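Local coordinates for protein triphenylmethane reductase (Citrobacter sp., PDB 2VRC) that probably reduces triphenylmethane dyes with NADPH, which it binds through a Rossmann fold of the NmrA-like family, at residues 100-105 / 131-136; 112-117 / 252-257. The protein carries 4 engineered substitutions. All coordinates share one frame; numbering follows the deposited sequence.

From the N terminus the chain builds strand 3-5 and its first neighbours before reaching strand 101-107, where interaction 1 begins. The loop 112-117 follows, then helix 117-129, and strand 135-140 pairs alongside 101-107; interaction 1 thus closes a loop of 25 residues, completing the unit strand 101-107, helix 117-129, strand 135-140. Interaction 2 starts within that loop and closes a far longer one of 134 residues, reaching helix 242-255, so the two contacts cross along the chain. The centres of interactions 1 and 2 lie about 27 Å apart and the two do not touch. Interaction 1 zips two adjacent strands of the Rossmann sheet; interaction 2 fastens the connection after strand 101-107 to a late helix.

Interaction 1 (100-105 / 131-136); sequences KHIAYT and TNIPYT
I102 lies opposite Y135 on neighbouring parallel strands, bonded through its own N and O to P134 and T136 on either side of it. I102 N donates to P134 O (3.0 Å), T136 N to I102 O (2.9 Å), and Y104 N to T136 O (2.8 Å). CA-H...O contacts supplement these bonds, from Y135 CA to I102 O and from A103 CA to T136 O. On one face of the sheet, I102 CG2 packs against Y135 CB at 4.0 Å, and I133 CG2 lies near I102 CB. On the other, A103 CB approaches T136 CB at 4.1 Å. The H101 ring, with CG anti to the backbone N (chi1 -160°), swings across to the second strand: P134 O sits over one face near the rim and T136 OG1 lies at the edge, in plane. That hydroxyl has its hydrogen-bond partner in H191 O. Before the strand, T131 OG1 accepts from I133 N (3.1 Å) in an ST turn following helix 117-129. Strand 101-107, this helix and strand 135-140 form a beta-alpha-beta crossover of the Rossmann sheet; the helix covers the face bearing I102 and Y135 through I128, and strand 69-72 lies on the other side of 101-107.

Interaction 2 (112-117 / 252-257); sequences ESIIPL and YDAISK
In I114, CG1 lies between the backbone N and the carbonyl carbon (chi1 61°) and reaches A254; in I115 the same setting of CG1 (chi1 81°) leaves CG2 anti to the carbonyl carbon, and it is CG2 that meets A254. An ST turn shapes the loop that presents them: S113 OG accepts from I115 N at 3.1 Å. This loop leads from strand 101-107 to helix 117-129 of the Rossmann fold, and it leans on the C-terminal part of helix 242-255. I115 CG2 comes 3.4 Å from A254 CB. I114 uses the other branch instead, laying CG1 alongside the same methyl at 3.9 Å and carrying CD1 over A254 CA. No hydrogen bond links the two segments; the contact is apolar, with I115 and A254 buried and I114 at the exposed margin. E259, just beyond the helix, adds a polar tie by accepting from I114 N through OE1 and bonding S113 OG through OE2, while Y107 of strand 101-107 backs I115. Past A254, the K257 chain runs extended beyond CG, its CD 4.1 Å from I114 CD1. It ends in a salt bridge to D253, K257 NZ meeting the syn lone pair of D253 OD1 at 3.2 Å.

Interaction 1 (100-105 / 131-136)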
ATOM      1  N   LYS A 100      -4.846 -14.900  10.523  1.00 34.28           N
ATOM      2  CA  LYS A 100      -6.288 -14.973  10.821  1.00 35.20           C
ATOM      3  C   LYS A 100      -6.567 -14.735  12.290  1.00 34.94           C
ATOM      4  O   LYS A 100      -7.674 -14.391  12.669  1.00 34.86           O
ATOM      5  CB  LYS A 100      -6.875 -16.335  10.402  1.00 35.50           C
ATOM      6  CG  LYS A 100      -6.608 -16.757   8.964  1.00 37.32           C
ATOM      7  CD  LYS A 100      -7.551 -16.091   7.963  1.00 41.10           C
ATOM      8  CE  LYS A 100      -7.829 -16.995   6.747  1.00 43.97           C
ATOM      9  NZ  LYS A 100      -6.623 -17.741   6.210  1.00 45.38           N
ATOM     10  N   HIS A 101      -5.538 -14.956  13.101  1.00 35.49           N
ATOM     11  CA  HIS A 101      -5.606 -14.825  14.537  1.00 36.14           C
ATOM     12  C   HIS A 101      -4.240 -14.542  15.117  1.00 35.84           C
ATOM     13  O   HIS A 101      -3.289 -15.271  14.846  1.00 36.63           O
ATOM     14  CB  HIS A 101      -6.160 -16.076  15.194  1.00 36.64           C
ATOM     15  CG  HIS A 101      -6.666 -15.814  16.568  1.00 39.47           C
ATOM     16  ND1 HIS A 101      -5.863 -15.916  17.683  1.00 42.97           N
ATOM     17  CD2 HIS A 101      -7.866 -15.361  17.003  1.00 41.33           C
ATOM     18  CE1 HIS A 101      -6.562 -15.588  18.754  1.00 43.16           C
ATOM     19  NE2 HIS A 101      -7.776 -15.239  18.367  1.00 44.86           N
ATOM     20  N   ILE A 102      -4.163 -13.500  15.940  1.00 35.16           N
ATOM     21  CA  ILE A 102      -2.910 -13.035  16.491  1.00 34.28           C
ATOM     22  C   ILE A 102      -3.006 -13.023  18.024  1.00 33.62           C
ATOM     23  O   ILE A 102      -3.890 -12.405  18.604  1.00 32.56           O
ATOM     24  CB  ILE A 102      -2.572 -11.664  15.868  1.00 34.62           C
ATOM     25  CG1 ILE A 102      -1.068 -11.418  15.828  1.00 36.80           C
ATOM     26  CG2 ILE A 102      -3.276 -10.527  16.591  1.00 36.40           C
ATOM     27  CD1 ILE A 102      -0.558 -10.525  16.952  1.00 37.30           C
ATOM     28  N   ALA A 103      -2.146 -13.804  18.675  1.00 33.75           N
ATOM     29  CA  ALA A 103      -2.056 -13.829  20.136  1.00 33.42           C
ATOM     30  C   ALA A 103      -0.771 -13.104  20.500  1.00 33.38           C
ATOM     31  O   ALA A 103       0.256 -13.386  19.907  1.00 34.44           O
ATOM     32  CB  ALA A 103      -2.021 -15.264  20.641  1.00 33.25           C
ATOM     33  N   TYR A 104      -0.830 -12.150  21.425  1.00 32.42           N
ATOM     34  CA  TYR A 104       0.341 -11.354  21.788  1.00 31.22           C
ATOM     35  C   TYR A 104       0.634 -11.494  23.269  1.00 30.65           C
ATOM     36  O   TYR A 104      -0.275 -11.430  24.080  1.00 30.88           O
ATOM     37  CB  TYR A 104       0.125  -9.854  21.466  1.00 31.21           C
ATOM     38  CG  TYR A 104       1.208  -8.964  22.016  1.00 28.58           C
ATOM     39  CD1 TYR A 104       2.487  -9.000  21.479  1.00 29.86           C
ATOM     40  CD2 TYR A 104       0.976  -8.120  23.091  1.00 28.66           C
ATOM     41  CE1 TYR A 104       3.514  -8.201  21.975  1.00 30.88           C
ATOM     42  CE2 TYR A 104       1.999  -7.282  23.600  1.00 28.76           C
ATOM     43  CZ  TYR A 104       3.269  -7.360  23.037  1.00 32.09           C
ATOM     44  OH  TYR A 104       4.301  -6.600  23.492  1.00 33.52           O
ATOM     45  N   THR A 105       1.898 -11.656  23.633  1.00 30.11           N
ATOM     46  CA  THR A 105       2.238 -11.797  25.044  1.00 30.04           C
ATOM     47  C   THR A 105       2.502 -10.389  25.579  1.00 30.31           C
ATOM     48  O   THR A 105       3.558  -9.827  25.318  1.00 30.77           O
ATOM     49  CB  THR A 105       3.484 -12.663  25.257  1.00 29.44           C
ATOM     50  OG1 THR A 105       4.562 -12.127  24.500  1.00 29.86           O
ATOM     51  CG2 THR A 105       3.267 -14.119  24.812  1.00 29.38           C
ATOM     52  N   THR A 131      -5.285  -3.584  13.258  1.00 33.09           N
ATOM     53  CA  THR A 131      -5.217  -4.527  12.152  1.00 33.29           C
ATOM     54  C   THR A 131      -6.538  -5.219  11.919  1.00 33.44           C
ATOM     55  O   THR A 131      -6.740  -5.826  10.872  1.00 33.25           O
ATOM     56  CB  THR A 131      -4.265  -5.669  12.448  1.00 33.54           C
ATOM     57  OG1 THR A 131      -4.818  -6.471  13.506  1.00 33.69           O
ATOM     58  CG2 THR A 131      -2.886  -5.140  12.848  1.00 33.94           C
ATOM     59  N   ASN A 132      -7.425  -5.161  12.905  1.00 33.61           N
ATOM     60  CA  ASN A 132      -8.713  -5.875  12.845  1.00 34.02           C
ATOM     61  C   ASN A 132      -8.679  -7.400  12.819  1.00 33.35           C
ATOM     62  O   ASN A 132      -9.721  -8.046  12.668  1.00 33.04           O
ATOM     63  CB  ASN A 132      -9.514  -5.388  11.673  1.00 34.27           C
ATOM     64  CG  ASN A 132     -10.006  -4.022  11.898  1.00 37.31           C
ATOM     65  OD1 ASN A 132     -10.634  -3.757  12.917  1.00 40.75           O
ATOM     66  ND2 ASN A 132      -9.698  -3.107  10.971  1.00 39.83           N
ATOM     67  N   ILE A 133      -7.489  -7.959  12.957  1.00 32.25           N
ATOM     68  CA  ILE A 133      -7.341  -9.369  13.141  1.00 31.60           C
ATOM     69  C   ILE A 133      -7.840  -9.791  14.533  1.00 31.22           C
ATOM     70  O   ILE A 133      -7.447  -9.192  15.528  1.00 30.89           O
ATOM     71  CB  ILE A 133      -5.872  -9.748  13.019  1.00 31.97           C
ATOM     72  CG1 ILE A 133      -5.271  -9.152  11.723  1.00 31.15           C
ATOM     73  CG2 ILE A 133      -5.685 -11.302  13.180  1.00 29.57           C
ATOM     74  CD1 ILE A 133      -3.735  -9.264  11.679  1.00 29.86           C
ATOM     75  N   PRO A 134      -8.706 -10.831  14.598  1.00 31.07           N
ATOM     76  CA  PRO A 134      -9.105 -11.425  15.881  1.00 30.19           C
ATOM     77  C   PRO A 134      -7.863 -11.630  16.735  1.00 30.34           C
ATOM     78  O   PRO A 134      -6.856 -12.161  16.240  1.00 31.28           O
ATOM     79  CB  PRO A 134      -9.711 -12.764  15.466  1.00 29.87           C
ATOM     80  CG  PRO A 134     -10.300 -12.502  14.131  1.00 29.69           C
ATOM     81  CD  PRO A 134      -9.374 -11.500  13.455  1.00 30.51           C
ATOM     82  N   TYR A 135      -7.918 -11.195  17.995  1.00 29.53           N
ATOM     83  CA  TYR A 135      -6.722 -11.176  18.826  1.00 29.38           C
ATOM     84  C   TYR A 135      -6.903 -11.928  20.138  1.00 28.97           C
ATOM     85  O   TYR A 135      -8.012 -12.164  20.573  1.00 29.61           O
ATOM     86  CB  TYR A 135      -6.297  -9.722  19.127  1.00 29.19           C
ATOM     87  CG  TYR A 135      -7.298  -8.988  19.952  1.00 28.18           C
ATOM     88  CD1 TYR A 135      -7.348  -9.163  21.322  1.00 29.16           C
ATOM     89  CD2 TYR A 135      -8.210  -8.135  19.372  1.00 29.80           C
ATOM     90  CE1 TYR A 135      -8.273  -8.520  22.099  1.00 29.42           C
ATOM     91  CE2 TYR A 135      -9.170  -7.477  20.152  1.00 29.22           C
ATOM     92  CZ  TYR A 135      -9.190  -7.680  21.514  1.00 31.27           C
ATOM     93  OH  TYR A 135     -10.111  -7.032  22.323  1.00 33.20           O
ATOM     94  N   THR A 136      -5.793 -12.294  20.759  1.00 28.20           N
ATOM     95  CA  THR A 136      -5.796 -12.706  22.137  1.00 27.94           C
ATOM     96  C   THR A 136      -4.647 -11.981  22.824  1.00 28.29           C
ATOM     97  O   THR A 136      -3.480 -12.118  22.407  1.00 28.49           O
ATOM     98  CB  THR A 136      -5.658 -14.252  22.321  1.00 28.03           C
ATOM     99  OG1 THR A 136      -6.706 -14.919  21.610  1.00 26.72           O
ATOM    100  CG2 THR A 136      -5.789 -14.611  23.775  1.00 27.09           C
TER

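Interaction 2 (112-117 / 252-257)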
ATOM      1  N   GLU A 112      -2.216  -0.418  35.154  1.00 36.64           N
ATOM      2  CA  GLU A 112      -1.985  -0.024  36.554  1.00 37.97           C
ATOM      3  C   GLU A 112      -0.484   0.058  36.886  1.00 37.85           C
ATOM      4  O   GLU A 112      -0.072   0.672  37.886  1.00 37.92           O
ATOM      5  CB  GLU A 112      -2.739  -0.949  37.523  1.00 38.75           C
ATOM      6  CG  GLU A 112      -4.243  -0.620  37.669  1.00 41.09           C
ATOM      7  CD  GLU A 112      -5.118  -1.172  36.533  1.00 46.59           C
ATOM      8  OE1 GLU A 112      -4.959  -2.353  36.152  1.00 50.40           O
ATOM      9  OE2 GLU A 112      -6.001  -0.444  36.027  1.00 48.72           O
ATOM     10  N   SER A 113       0.321  -0.523  35.999  1.00 37.05           N
ATOM     11  CA  SER A 113       1.767  -0.613  36.152  1.00 36.04           C
ATOM     12  C   SER A 113       2.496   0.732  36.113  1.00 36.23           C
ATOM     13  O   SER A 113       2.093   1.646  35.416  1.00 35.61           O
ATOM     14  CB  SER A 113       2.334  -1.508  35.061  1.00 35.39           C
ATOM     15  OG  SER A 113       3.719  -1.679  35.223  1.00 32.85           O
ATOM     16  N   ILE A 114       3.589   0.791  36.866  1.00 36.74           N
ATOM     17  CA  ILE A 114       4.478   1.941  36.913  1.00 37.23           C
ATOM     18  C   ILE A 114       5.825   1.577  36.324  1.00 38.08           C
ATOM     19  O   ILE A 114       6.723   2.433  36.261  1.00 40.15           O
ATOM     20  CB  ILE A 114       4.704   2.479  38.362  1.00 37.36           C
ATOM     21  CG1 ILE A 114       5.353   1.379  39.237  1.00 37.00           C
ATOM     22  CG2 ILE A 114       3.356   3.048  38.967  1.00 34.64           C
ATOM     23  CD1 ILE A 114       5.914   1.853  40.561  1.00 36.84           C
ATOM     24  N   ILE A 115       6.003   0.339  35.885  1.00 37.37           N
ATOM     25  CA  ILE A 115       7.283   0.003  35.310  1.00 37.19           C
ATOM     26  C   ILE A 115       7.288   0.261  33.801  1.00 36.66           C
ATOM     27  O   ILE A 115       6.267   0.114  33.124  1.00 35.70           O
ATOM     28  CB  ILE A 115       7.713  -1.432  35.668  1.00 39.03           C
ATOM     29  CG1 ILE A 115       7.051  -2.472  34.779  1.00 38.78           C
ATOM     30  CG2 ILE A 115       7.416  -1.726  37.135  1.00 38.04           C
ATOM     31  CD1 ILE A 115       7.326  -3.844  35.316  1.00 46.92           C
ATOM     32  N   PRO A 116       8.436   0.690  33.273  1.00 36.64           N
ATOM     33  CA  PRO A 116       8.521   1.101  31.856  1.00 35.62           C
ATOM     34  C   PRO A 116       8.018   0.112  30.782  1.00 35.00           C
ATOM     35  O   PRO A 116       7.339   0.549  29.834  1.00 35.30           O
ATOM     36  CB  PRO A 116      10.005   1.442  31.680  1.00 35.38           C
ATOM     37  CG  PRO A 116      10.453   1.839  33.048  1.00 35.08           C
ATOM     38  CD  PRO A 116       9.723   0.893  33.969  1.00 36.71           C
ATOM     39  N   LEU A 117       8.317  -1.186  30.916  0.50 34.01           N
ATOM     40  CA  LEU A 117       7.951  -2.114  29.842  0.50 33.37           C
ATOM     41  C   LEU A 117       6.453  -2.101  29.546  0.50 33.59           C
ATOM     42  O   LEU A 117       6.034  -2.380  28.420  0.50 33.92           O
ATOM     43  CB  LEU A 117       8.514  -3.545  30.015  0.50 32.92           C
ATOM     44  CG  LEU A 117       8.243  -4.670  31.033  0.50 31.39           C
ATOM     45  CD1 LEU A 117       9.239  -4.659  32.189  0.50 31.82           C
ATOM     46  CD2 LEU A 117       6.804  -4.818  31.536  0.50 30.07           C
ATOM     47  N   TYR A 252      11.477  -4.428  41.669  1.00 29.67           N
ATOM     48  CA  TYR A 252      11.248  -4.640  43.104  1.00 29.93           C
ATOM     49  C   TYR A 252      10.492  -3.468  43.721  1.00 30.32           C
ATOM     50  O   TYR A 252       9.554  -3.653  44.493  1.00 30.91           O
ATOM     51  CB  TYR A 252      12.548  -4.788  43.861  1.00 29.63           C
ATOM     52  CG  TYR A 252      13.341  -6.052  43.669  1.00 29.63           C
ATOM     53  CD1 TYR A 252      12.741  -7.321  43.730  1.00 31.04           C
ATOM     54  CD2 TYR A 252      14.724  -5.983  43.505  1.00 29.23           C
ATOM     55  CE1 TYR A 252      13.504  -8.495  43.580  1.00 30.06           C
ATOM     56  CE2 TYR A 252      15.489  -7.125  43.367  1.00 32.14           C
ATOM     57  CZ  TYR A 252      14.885  -8.379  43.408  1.00 31.85           C
ATOM     58  OH  TYR A 252      15.690  -9.492  43.275  1.00 32.59           O
ATOM     59  N   ASP A 253      10.908  -2.256  43.383  1.00 30.10           N
ATOM     60  CA  ASP A 253      10.271  -1.070  43.908  1.00 29.56           C
ATOM     61  C   ASP A 253       8.759  -1.101  43.665  1.00 30.13           C
ATOM     62  O   ASP A 253       7.963  -0.804  44.574  1.00 31.02           O
ATOM     63  CB  ASP A 253      10.871   0.147  43.246  1.00 29.17           C
ATOM     64  CG  ASP A 253      10.173   1.408  43.643  1.00 30.24           C
ATOM     65  OD1 ASP A 253       9.290   1.864  42.872  1.00 29.59           O
ATOM     66  OD2 ASP A 253      10.486   1.919  44.746  1.00 30.19           O
ATOM     67  N   ALA A 254       8.393  -1.428  42.421  1.00 29.90           N
ATOM     68  CA  ALA A 254       7.031  -1.605  41.983  1.00 29.52           C
ATOM     69  C   ALA A 254       6.326  -2.703  42.794  1.00 29.70           C
ATOM     70  O   ALA A 254       5.215  -2.462  43.332  1.00 30.57           O
ATOM     71  CB  ALA A 254       6.994  -1.920  40.468  1.00 29.06           C
ATOM     72  N   ILE A 255       6.948  -3.876  42.916  1.00 27.91           N
ATOM     73  CA  ILE A 255       6.413  -4.889  43.823  1.00 28.43           C
ATOM     74  C   ILE A 255       6.109  -4.335  45.235  1.00 29.02           C
ATOM     75  O   ILE A 255       5.011  -4.575  45.793  1.00 29.41           O
ATOM     76  CB  ILE A 255       7.325  -6.138  43.892  1.00 28.64           C
ATOM     77  CG1 ILE A 255       7.244  -6.909  42.570  1.00 28.52           C
ATOM     78  CG2 ILE A 255       7.006  -7.018  45.107  1.00 26.61           C
ATOM     79  CD1 ILE A 255       8.409  -7.879  42.351  1.00 28.71           C
ATOM     80  N   SER A 256       7.048  -3.576  45.800  1.00 28.22           N
ATOM     81  CA  SER A 256       6.812  -2.989  47.115  1.00 29.40           C
ATOM     82  C   SER A 256       5.660  -1.960  47.094  1.00 29.39           C
ATOM     83  O   SER A 256       5.159  -1.559  48.145  1.00 27.97           O
ATOM     84  CB  SER A 256       8.099  -2.346  47.685  1.00 29.29           C
ATOM     85  OG  SER A 256       8.263  -1.044  47.148  1.00 31.55           O
ATOM     86  N   LYS A 257       5.248  -1.520  45.908  1.00 29.60           N
ATOM     87  CA  LYS A 257       4.098  -0.642  45.883  1.00 30.49           C
ATOM     88  C   LYS A 257       2.792  -1.332  45.544  1.00 30.87           C
ATOM     89  O   LYS A 257       1.795  -0.654  45.337  1.00 31.52           O
ATOM     90  CB  LYS A 257       4.340   0.570  44.986  1.00 30.46           C
ATOM     91  CG  LYS A 257       5.251   1.551  45.627  1.00 30.25           C
ATOM     92  CD  LYS A 257       5.930   2.358  44.580  1.00 33.17           C
ATOM     93  CE  LYS A 257       6.765   3.466  45.192  1.00 35.50           C
ATOM     94  NZ  LYS A 257       7.367   4.193  44.034  1.00 40.55           N
TER